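Local structure of acyl-CoA dehydrogenase (Bacillus anthracis, 3OWA) at the interface of chains A and B. The protein catalyses the FAD-dependent alpha,beta-dehydrogenation of acyl-CoA thioesters to the corresponding enoyl-CoA products. Coordinates in Å, arbitrary orientation; residue numbers count along the deposited sequence, not the author numbering. Chains: chain A/B, Acyl-CoA dehydrogenase.

Contact 1: the interface of chains A and B. Residues chain A 186, 225-228, 230; chain B 388-391.
The hooked selenomethionine side chain of B:Met389 lies among A:Trp186, A:Glu225 and A:Lys227. Its terminal methyl CE stands over one face of the indole of A:Trp186, at the pyrrole nitrogen but displaced outward, 3.7 Å from NE1. SE of B:Met389 lies on the same side, lower and beyond the rim, 3.5 Å from A:Trp186 NE1. A:Glu225 crosses the B:Met389 side chain at about a right angle, its CB 3.8 Å from the same SE. A:Lys227 runs alongside and points the same way, bringing its CG within 3.9 Å of CE of B:Met389. The bend of B:Met389 at chi2 (-62°) turns selenium toward the indole and the glutamate. One residue along each strip, CB of A:Met228 sits 3.5 Å above the ring plane of B:Phe388, displaced toward the rim, with the two side chains nearly perpendicular; A:Ile230 touches the ring's rim. Around an antiparallel bridge of A:Lys227 with B:Met389, B:Ala390 N donates to A:Lys226 O (2.9 Å) and A:Met228 N to B:Phe388 O (2.7 Å). In the fold, A:Glu225 to A:Ile230 lie between strands 219-221 and 235-240 of the middle domain, A:Trp186 in the turn between strands 177-185 and 187-188, and the B segment leads from 3-10 helix 384-388 toward helix 393-401.

Contact 2: the interface of chains A and B. Residues chain A 412, 416, 488, 490-491, 494; chain B 304-306.
The side-chain carbonyl oxygen OE1 of A:Gln490 accepts the backbone N-H of B:Leu306 at 2.9 Å from OE1 to N. The bond is nearly straight (162° at the hydrogen), and the donor lies in the plane of the amide carbonyl. Beyond CG the glutamine chain is extended, which carries the amide to the start of the partner's helix 305-338. An acceptor there would be favoured by the partial positive charge of a helix start. B:Pro305 crosses both A:Gln490 and A:Glu491 at about right angles. Its CB lies 3.5 Å from the carboxylate OE1 of A:Glu491, and its CG is 3.8 Å from the backbone O of A:Lys488. B:Leu306 supplies the apolar half of the contact. With CG anti to its carbonyl carbon (chi1 -74°), it directs both methyls at chain A: CD1 and CD2 each stand 3.6 Å from CG2 of A:Val494, whose side chain it crosses at a slant. A:Leu416 approaches tip to tip, CG 3.9 Å from CD1 of B:Leu306, and A:Glu412 adds its CB at 3.8 Å from that methyl. The site would help fix the start of helix 305-338; A:Gln490 and B:Phe304 both line FAD pockets, and the contact may help hold residues from both subunits around the cofactor.

Contact 3: the interface of chains A and B. Residues chain A 405, 410-412; chain B 306, 310, 381.
B:Gln381 and B:Lys310 each take one oxygen of the A:Glu412 carboxylate, in a compact polar knot. The amide nitrogen NE2 of B:Gln381 gives an almost straight bond (172° at the hydrogen) to OE2 of A:Glu412, 2.8 Å away, using the syn lone pair of that oxygen. The two side chains meet tip to tip, with carboxylate and amide planes steeply inclined, 63° apart. NE2 of B:Gln381 also donates to the backbone O of A:Arg405 at 3.0 Å, here from above the carbonyl plane. Both acceptors lie close to the plane of the amide, as expected if its two N-H groups are used, which supports the placing of nitrogen at this end. The other oxygen, OE1 of A:Glu412, pairs with NZ of B:Lys310 at 3.0 Å in a salt bridge, the lysine nitrogen coming from above the carboxylate plane. The glutamate reaches both partners through its bend at chi2 (67°), and its CG rests 3.8 Å from CE of B:Lys310. The contact is looser toward the guanidinium of A:Arg405. That group lies nearly parallel to the B:Gln381 amide, stepped toward its oxygen end, with NH2 3.9 Å from OE1 of B:Gln381, a face contact and not a hydrogen bond. In the fold, A:Arg405 ends 3-10 helix 402-405, A:Glu412 lies in the first turn of helix 411-427, B:Lys310 belongs to helix 305-338, and B:Gln381, a FAD-pocket residue, stands near the end of helix 358-383.

Contact 4: the interface of chains A and B. Residues chain A 387-388, 390, 395, 399; chain B 226-229, 399.
Backbone hydrogen bonds join A:Phe388 and A:Ala390 to the partner loop: B:Met228 N donates to A:Phe388 O at 2.8 Å, and A:Ala390 N to B:Lys226 O at 2.9 Å. The ring of A:Phe388 makes the aromatic contacts. CB of B:Met228, a selenomethionine, stands 3.7 Å above its plane, offset toward the rim, while the carbonyl O of B:Arg399 meets the edge in plane, near CE2. Further packing comes from side chains sliding past one another in opposite directions. A:Arg399 lays its CD against CG of B:Met228, and carboxylate OE1 of A:Glu395 packs 3.3 Å from CB of B:Met228. CG of B:Met228 is anti to its backbone N (chi1 -171°), which leads the chain between the ring and these two side chains. The charged groups act within each subunit. A:Arg399 grips A:Glu395 side-on, NE to OE1 at 2.8 Å and NH2 to OE2 at 2.8 Å, a pairing that would hold both side chains against B:Met228. B:Arg399 instead uses NH1 to reach O of B:Met228 at 3.0 Å, in the carbonyl plane and on a lone pair. In the fold, the two copies of helix 393-401 approach at the two-fold axis, where CD of A:Arg399 lies 4.0 Å from CD of B:Arg399 and their guanidinium groups turn apart.

Contact 1: the interface of chains A and B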
# COMPACT_ATOMS: atom_id res chain seq x y z
N TRP A 186 21.64 -7.19 9.24
CA TRP A 186 20.71 -7.56 8.15
C TRP A 186 21.44 -8.02 6.90
O TRP A 186 21.10 -7.60 5.76
CB TRP A 186 19.73 -6.41 7.77
CG TRP A 186 18.70 -6.05 8.78
CD1 TRP A 186 18.04 -6.89 9.61
CD2 TRP A 186 18.25 -4.72 9.10
NE1 TRP A 186 17.19 -6.19 10.44
CE2 TRP A 186 17.29 -4.85 10.15
CE3 TRP A 186 18.55 -3.45 8.62
CZ2 TRP A 186 16.60 -3.77 10.68
CZ3 TRP A 186 17.86 -2.35 9.18
CH2 TRP A 186 16.90 -2.53 10.18
N GLU A 225 17.00 -13.46 11.52
CA GLU A 225 15.92 -12.53 11.82
C GLU A 225 14.56 -13.14 11.50
O GLU A 225 14.45 -14.02 10.60
CB GLU A 225 16.05 -11.26 10.95
CG GLU A 225 17.32 -10.52 11.19
CD GLU A 225 17.28 -9.74 12.46
OE1 GLU A 225 18.22 -8.94 12.68
OE2 GLU A 225 16.32 -9.86 13.25
N LYS A 226 13.54 -12.70 12.23
CA LYS A 226 12.14 -13.03 11.94
C LYS A 226 11.54 -11.91 11.11
O LYS A 226 11.50 -10.78 11.55
CB LYS A 226 11.36 -13.28 13.25
CG LYS A 226 11.91 -14.44 14.04
CD LYS A 226 11.21 -14.58 15.37
CE LYS A 226 11.82 -15.73 16.19
NZ LYS A 226 13.00 -15.27 16.99
N LYS A 227 11.17 -12.18 9.87
CA LYS A 227 10.88 -11.10 8.95
C LYS A 227 9.45 -11.15 8.47
O LYS A 227 8.87 -12.25 8.37
CB LYS A 227 11.78 -11.20 7.66
CG LYS A 227 13.29 -11.21 8.02
CD LYS A 227 14.24 -10.92 6.83
CE LYS A 227 14.20 -11.92 5.64
NZ LYS A 227 14.29 -13.36 6.06
N MSE A 228 8.98 -10.02 7.97
CA MSE A 228 7.61 -9.98 7.38
C MSE A 228 7.47 -10.85 6.14
O MSE A 228 6.44 -11.52 5.92
CB MSE A 228 7.30 -8.59 6.89
CG MSE A 228 5.81 -8.44 6.40
SE MSE A 228 5.50 -6.72 5.68
CE MSE A 228 5.58 -5.55 7.26
N ILE A 230 9.98 -12.15 2.26
CA ILE A 230 11.22 -12.79 1.77
C ILE A 230 11.82 -13.74 2.82
O ILE A 230 13.01 -13.76 3.10
CB ILE A 230 12.28 -11.80 1.18
CG1 ILE A 230 12.79 -10.78 2.21
CG2 ILE A 230 11.70 -11.12 -0.09
CD1 ILE A 230 14.05 -9.94 1.73
N PHE B 388 10.10 -4.01 8.97
CA PHE B 388 9.90 -5.32 8.25
C PHE B 388 10.26 -6.50 9.15
O PHE B 388 10.16 -7.70 8.75
CB PHE B 388 10.83 -5.27 7.03
CG PHE B 388 10.53 -6.35 5.95
CD1 PHE B 388 11.43 -7.37 5.71
CD2 PHE B 388 9.38 -6.23 5.16
CE1 PHE B 388 11.22 -8.32 4.69
CE2 PHE B 388 9.13 -7.17 4.11
CZ PHE B 388 10.04 -8.18 3.90
N MSE B 389 10.60 -6.20 10.40
CA MSE B 389 11.02 -7.20 11.41
C MSE B 389 9.86 -7.52 12.36
O MSE B 389 9.26 -6.61 12.97
CB MSE B 389 12.19 -6.64 12.27
CG MSE B 389 13.49 -6.32 11.52
SE MSE B 389 14.19 -7.93 10.75
CE MSE B 389 14.07 -7.51 8.90
N ALA B 390 9.59 -8.80 12.58
CA ALA B 390 8.49 -9.25 13.46
C ALA B 390 8.60 -8.76 14.93
O ALA B 390 7.58 -8.68 15.63
CB ALA B 390 8.38 -10.80 13.41
N GLU B 391 9.77 -8.39 15.41
CA GLU B 391 9.83 -7.90 16.79
C GLU B 391 9.33 -6.43 16.93
O GLU B 391 9.30 -5.88 18.05
CB GLU B 391 11.23 -8.12 17.41
CG GLU B 391 12.37 -8.30 16.39
CD GLU B 391 12.24 -9.58 15.55
OE1 GLU B 391 12.30 -9.49 14.31
OE2 GLU B 391 12.07 -10.70 16.13

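Contact 2: the interface of chains A and B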
# COMPACT_ATOMS: atom_id res chain seq x y z
N GLU A 412 12.73 7.41 -0.03
CA GLU A 412 12.90 8.84 0.33
C GLU A 412 14.31 9.31 -0.07
O GLU A 412 14.48 10.39 -0.64
CB GLU A 412 12.74 9.06 1.85
CG GLU A 412 11.29 8.83 2.36
CD GLU A 412 10.84 7.37 2.26
OE1 GLU A 412 9.71 7.11 1.77
OE2 GLU A 412 11.63 6.47 2.68
N LEU A 416 15.39 12.14 -2.75
CA LEU A 416 16.10 13.34 -2.34
C LEU A 416 17.38 13.60 -3.12
O LEU A 416 17.78 14.74 -3.30
CB LEU A 416 16.44 13.29 -0.86
CG LEU A 416 15.27 13.38 0.10
CD1 LEU A 416 15.81 13.05 1.48
CD2 LEU A 416 14.70 14.80 0.06
N LYS A 488 17.68 21.51 2.38
CA LYS A 488 16.79 21.42 3.55
C LYS A 488 15.30 21.39 3.22
O LYS A 488 14.51 20.99 4.07
CB LYS A 488 17.06 22.56 4.53
CG LYS A 488 18.40 22.40 5.22
CD LYS A 488 18.65 23.47 6.27
CE LYS A 488 19.94 23.13 7.03
NZ LYS A 488 20.45 24.32 7.78
N GLN A 490 12.99 19.50 1.88
CA GLN A 490 12.82 18.10 1.40
C GLN A 490 11.53 17.84 0.64
O GLN A 490 11.55 17.13 -0.40
CB GLN A 490 12.97 17.12 2.56
CG GLN A 490 14.32 17.16 3.20
CD GLN A 490 14.52 15.97 4.12
OE1 GLN A 490 13.57 15.48 4.72
NE2 GLN A 490 15.76 15.51 4.23
N GLU A 491 10.43 18.45 1.09
CA GLU A 491 9.12 18.26 0.43
C GLU A 491 9.15 18.68 -1.03
O GLU A 491 8.61 17.98 -1.88
CB GLU A 491 7.99 19.03 1.13
CG GLU A 491 7.79 18.69 2.59
CD GLU A 491 8.56 19.59 3.53
OE1 GLU A 491 9.65 20.10 3.16
OE2 GLU A 491 8.08 19.79 4.67
N VAL A 494 11.35 16.30 -3.24
CA VAL A 494 10.62 15.07 -3.56
C VAL A 494 9.59 15.32 -4.68
O VAL A 494 9.39 14.46 -5.55
CB VAL A 494 9.97 14.50 -2.29
CG1 VAL A 494 8.87 13.50 -2.64
CG2 VAL A 494 11.04 13.83 -1.45
N PHE B 304 13.75 15.58 10.15
CA PHE B 304 13.70 15.60 8.71
C PHE B 304 12.30 15.95 8.19
O PHE B 304 11.34 15.27 8.51
CB PHE B 304 14.19 14.28 8.11
CG PHE B 304 15.60 13.91 8.50
CD1 PHE B 304 15.94 12.58 8.78
CD2 PHE B 304 16.59 14.88 8.59
CE1 PHE B 304 17.24 12.23 9.14
CE2 PHE B 304 17.90 14.52 8.94
CZ PHE B 304 18.21 13.21 9.22
N PRO B 305 12.20 17.03 7.39
CA PRO B 305 10.88 17.38 6.85
C PRO B 305 10.09 16.25 6.19
O PRO B 305 8.87 16.20 6.34
CB PRO B 305 11.21 18.50 5.86
CG PRO B 305 12.32 19.26 6.61
CD PRO B 305 13.17 18.13 7.22
N LEU B 306 10.74 15.32 5.52
CA LEU B 306 9.96 14.25 4.88
C LEU B 306 9.29 13.37 5.90
O LEU B 306 8.19 12.88 5.65
CB LEU B 306 10.81 13.36 3.98
CG LEU B 306 11.26 13.92 2.64
CD1 LEU B 306 11.81 12.72 1.83
CD2 LEU B 306 10.10 14.60 1.89

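Contact 3: the interface of chains A and B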
# COMPACT_ATOMS: atom_id res chain seq x y z
N ARG A 405 10.87 -1.07 -1.02
CA ARG A 405 10.85 0.41 -0.93
C ARG A 405 11.83 0.91 0.10
O ARG A 405 11.97 2.14 0.35
CB ARG A 405 9.42 0.91 -0.67
CG ARG A 405 8.45 0.56 -1.80
CD ARG A 405 6.98 0.57 -1.40
NE ARG A 405 6.73 1.80 -0.63
CZ ARG A 405 5.72 1.96 0.21
NH1 ARG A 405 4.84 0.96 0.39
NH2 ARG A 405 5.62 3.11 0.90
N THR A 410 16.35 3.92 0.86
CA THR A 410 14.88 4.01 1.00
C THR A 410 14.40 4.86 -0.17
O THR A 410 15.17 5.68 -0.69
CB THR A 410 14.50 4.69 2.27
OG1 THR A 410 15.05 6.01 2.26
CG2 THR A 410 15.11 3.93 3.49
N ASN A 411 13.15 4.71 -0.59
CA ASN A 411 12.68 5.56 -1.65
C ASN A 411 12.77 7.06 -1.31
O ASN A 411 12.89 7.90 -2.22
CB ASN A 411 11.27 5.17 -2.07
CG ASN A 411 11.27 3.86 -2.83
OD1 ASN A 411 12.33 3.30 -3.10
ND2 ASN A 411 10.09 3.38 -3.20
N GLU A 412 12.73 7.41 -0.03
CA GLU A 412 12.90 8.84 0.33
C GLU A 412 14.31 9.31 -0.07
O GLU A 412 14.48 10.39 -0.64
CB GLU A 412 12.74 9.06 1.85
CG GLU A 412 11.29 8.83 2.36
CD GLU A 412 10.84 7.37 2.26
OE1 GLU A 412 9.71 7.11 1.77
OE2 GLU A 412 11.63 6.47 2.68
N LEU B 306 10.74 15.32 5.52
CA LEU B 306 9.96 14.25 4.88
C LEU B 306 9.29 13.37 5.90
O LEU B 306 8.19 12.88 5.65
CB LEU B 306 10.81 13.36 3.98
CG LEU B 306 11.26 13.92 2.64
CD1 LEU B 306 11.81 12.72 1.83
CD2 LEU B 306 10.10 14.60 1.89
N LYS B 310 5.15 12.85 6.53
CA LYS B 310 4.47 11.57 6.67
C LYS B 310 3.57 11.56 7.90
O LYS B 310 2.38 11.22 7.79
CB LYS B 310 5.47 10.43 6.79
CG LYS B 310 6.23 10.15 5.49
CD LYS B 310 7.24 9.03 5.76
CE LYS B 310 8.24 8.85 4.59
NZ LYS B 310 7.52 8.38 3.35
N GLN B 381 7.34 2.65 6.81
CA GLN B 381 8.39 3.36 6.09
C GLN B 381 9.23 4.19 7.09
O GLN B 381 10.48 4.30 7.01
CB GLN B 381 7.79 4.29 4.99
CG GLN B 381 8.86 4.79 3.96
CD GLN B 381 9.41 3.64 3.08
OE1 GLN B 381 8.83 2.57 3.06
NE2 GLN B 381 10.53 3.86 2.39

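Contact 4: the interface of chains A and B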
# COMPACT_ATOMS: atom_id res chain seq x y z
N GLY A 387 -6.56 -13.75 -1.01
CA GLY A 387 -5.35 -12.99 -1.07
C GLY A 387 -4.67 -12.87 0.29
O GLY A 387 -3.51 -12.44 0.39
N PHE A 388 -5.40 -13.22 1.35
CA PHE A 388 -4.91 -13.04 2.73
C PHE A 388 -4.51 -14.42 3.28
O PHE A 388 -4.08 -14.55 4.43
CB PHE A 388 -6.04 -12.43 3.53
CG PHE A 388 -5.63 -11.83 4.89
CD1 PHE A 388 -6.05 -12.43 6.07
CD2 PHE A 388 -4.90 -10.67 4.94
CE1 PHE A 388 -5.76 -11.92 7.30
CE2 PHE A 388 -4.55 -10.10 6.20
CZ PHE A 388 -4.99 -10.73 7.37
N ALA A 390 -2.12 -17.83 3.32
CA ALA A 390 -0.72 -18.22 2.97
C ALA A 390 -0.68 -19.28 1.85
O ALA A 390 0.32 -19.46 1.15
CB ALA A 390 0.03 -18.75 4.21
N GLU A 395 -0.36 -13.79 -1.76
CA GLU A 395 -0.20 -13.43 -0.37
C GLU A 395 1.30 -13.29 0.01
O GLU A 395 1.73 -12.36 0.73
CB GLU A 395 -0.86 -14.52 0.48
CG GLU A 395 -0.86 -14.31 2.03
CD GLU A 395 0.47 -14.71 2.76
OE1 GLU A 395 0.64 -14.24 3.90
OE2 GLU A 395 1.32 -15.50 2.26
N ARG A 399 3.65 -9.69 0.87
CA ARG A 399 4.63 -9.54 2.00
C ARG A 399 6.06 -9.31 1.50
O ARG A 399 6.76 -8.46 2.03
CB ARG A 399 4.60 -10.72 2.98
CG ARG A 399 3.31 -10.80 3.84
CD ARG A 399 3.33 -11.98 4.82
NE ARG A 399 3.22 -13.26 4.13
CZ ARG A 399 4.23 -14.07 3.80
NH1 ARG A 399 5.49 -13.76 4.14
NH2 ARG A 399 3.97 -15.21 3.18
N LYS B 226 -3.96 -20.71 7.72
CA LYS B 226 -2.67 -20.06 7.80
C LYS B 226 -2.86 -18.73 7.12
O LYS B 226 -3.15 -18.69 5.93
CB LYS B 226 -1.61 -20.91 7.08
CG LYS B 226 -1.23 -22.14 7.88
CD LYS B 226 -0.79 -23.31 6.98
CE LYS B 226 -0.15 -24.40 7.85
NZ LYS B 226 -1.18 -25.18 8.63
N LYS B 227 -2.75 -17.65 7.87
CA LYS B 227 -3.22 -16.35 7.37
C LYS B 227 -2.08 -15.33 7.30
O LYS B 227 -1.08 -15.45 8.00
CB LYS B 227 -4.31 -15.73 8.32
CG LYS B 227 -5.54 -16.59 8.58
CD LYS B 227 -6.66 -15.78 9.26
CE LYS B 227 -6.38 -15.34 10.73
NZ LYS B 227 -5.89 -16.44 11.65
N MSE B 228 -2.24 -14.28 6.49
CA MSE B 228 -1.22 -13.26 6.43
C MSE B 228 -1.10 -12.49 7.74
O MSE B 228 0.02 -12.13 8.17
CB MSE B 228 -1.58 -12.26 5.33
CG MSE B 228 -0.43 -11.27 5.06
SE MSE B 228 -1.13 -9.76 4.14
CE MSE B 228 -1.26 -10.50 2.30
N GLY B 229 -2.24 -12.21 8.35
CA GLY B 229 -2.27 -11.36 9.54
C GLY B 229 -3.39 -11.74 10.47
O GLY B 229 -4.02 -12.78 10.31
N ARG B 399 0.54 -6.08 8.58
CA ARG B 399 -0.12 -7.32 8.05
C ARG B 399 -1.59 -7.42 8.53
O ARG B 399 -2.46 -7.80 7.76
CB ARG B 399 0.63 -8.60 8.48
CG ARG B 399 2.03 -8.76 7.87
CD ARG B 399 2.69 -10.11 8.32
NE ARG B 399 3.13 -10.03 9.73
CZ ARG B 399 2.50 -10.51 10.79
NH1 ARG B 399 1.36 -11.19 10.69
NH2 ARG B 399 3.05 -10.33 12.00

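Contacts 1 and 4, about 15 Å apart between C-alpha centres, draw on the same segments with the chains exchanged, as the two-fold symmetry requires: the middle-domain loop of one subunit meets the stretch after 3-10 helix 384-388 of the other. Contacts 2 and 3 are about 9 Å apart and share A:Glu412 and B:Leu306, along with helices 411-427 and 305-338. Contact 3 lies about 18 Å from contact 1, and contact 2 about 33 Å from contact 4. The spread engages middle-domain loops and the helical region, consistent with a stable dimer, and residues of the FAD pocket occur in contacts 2 and 3.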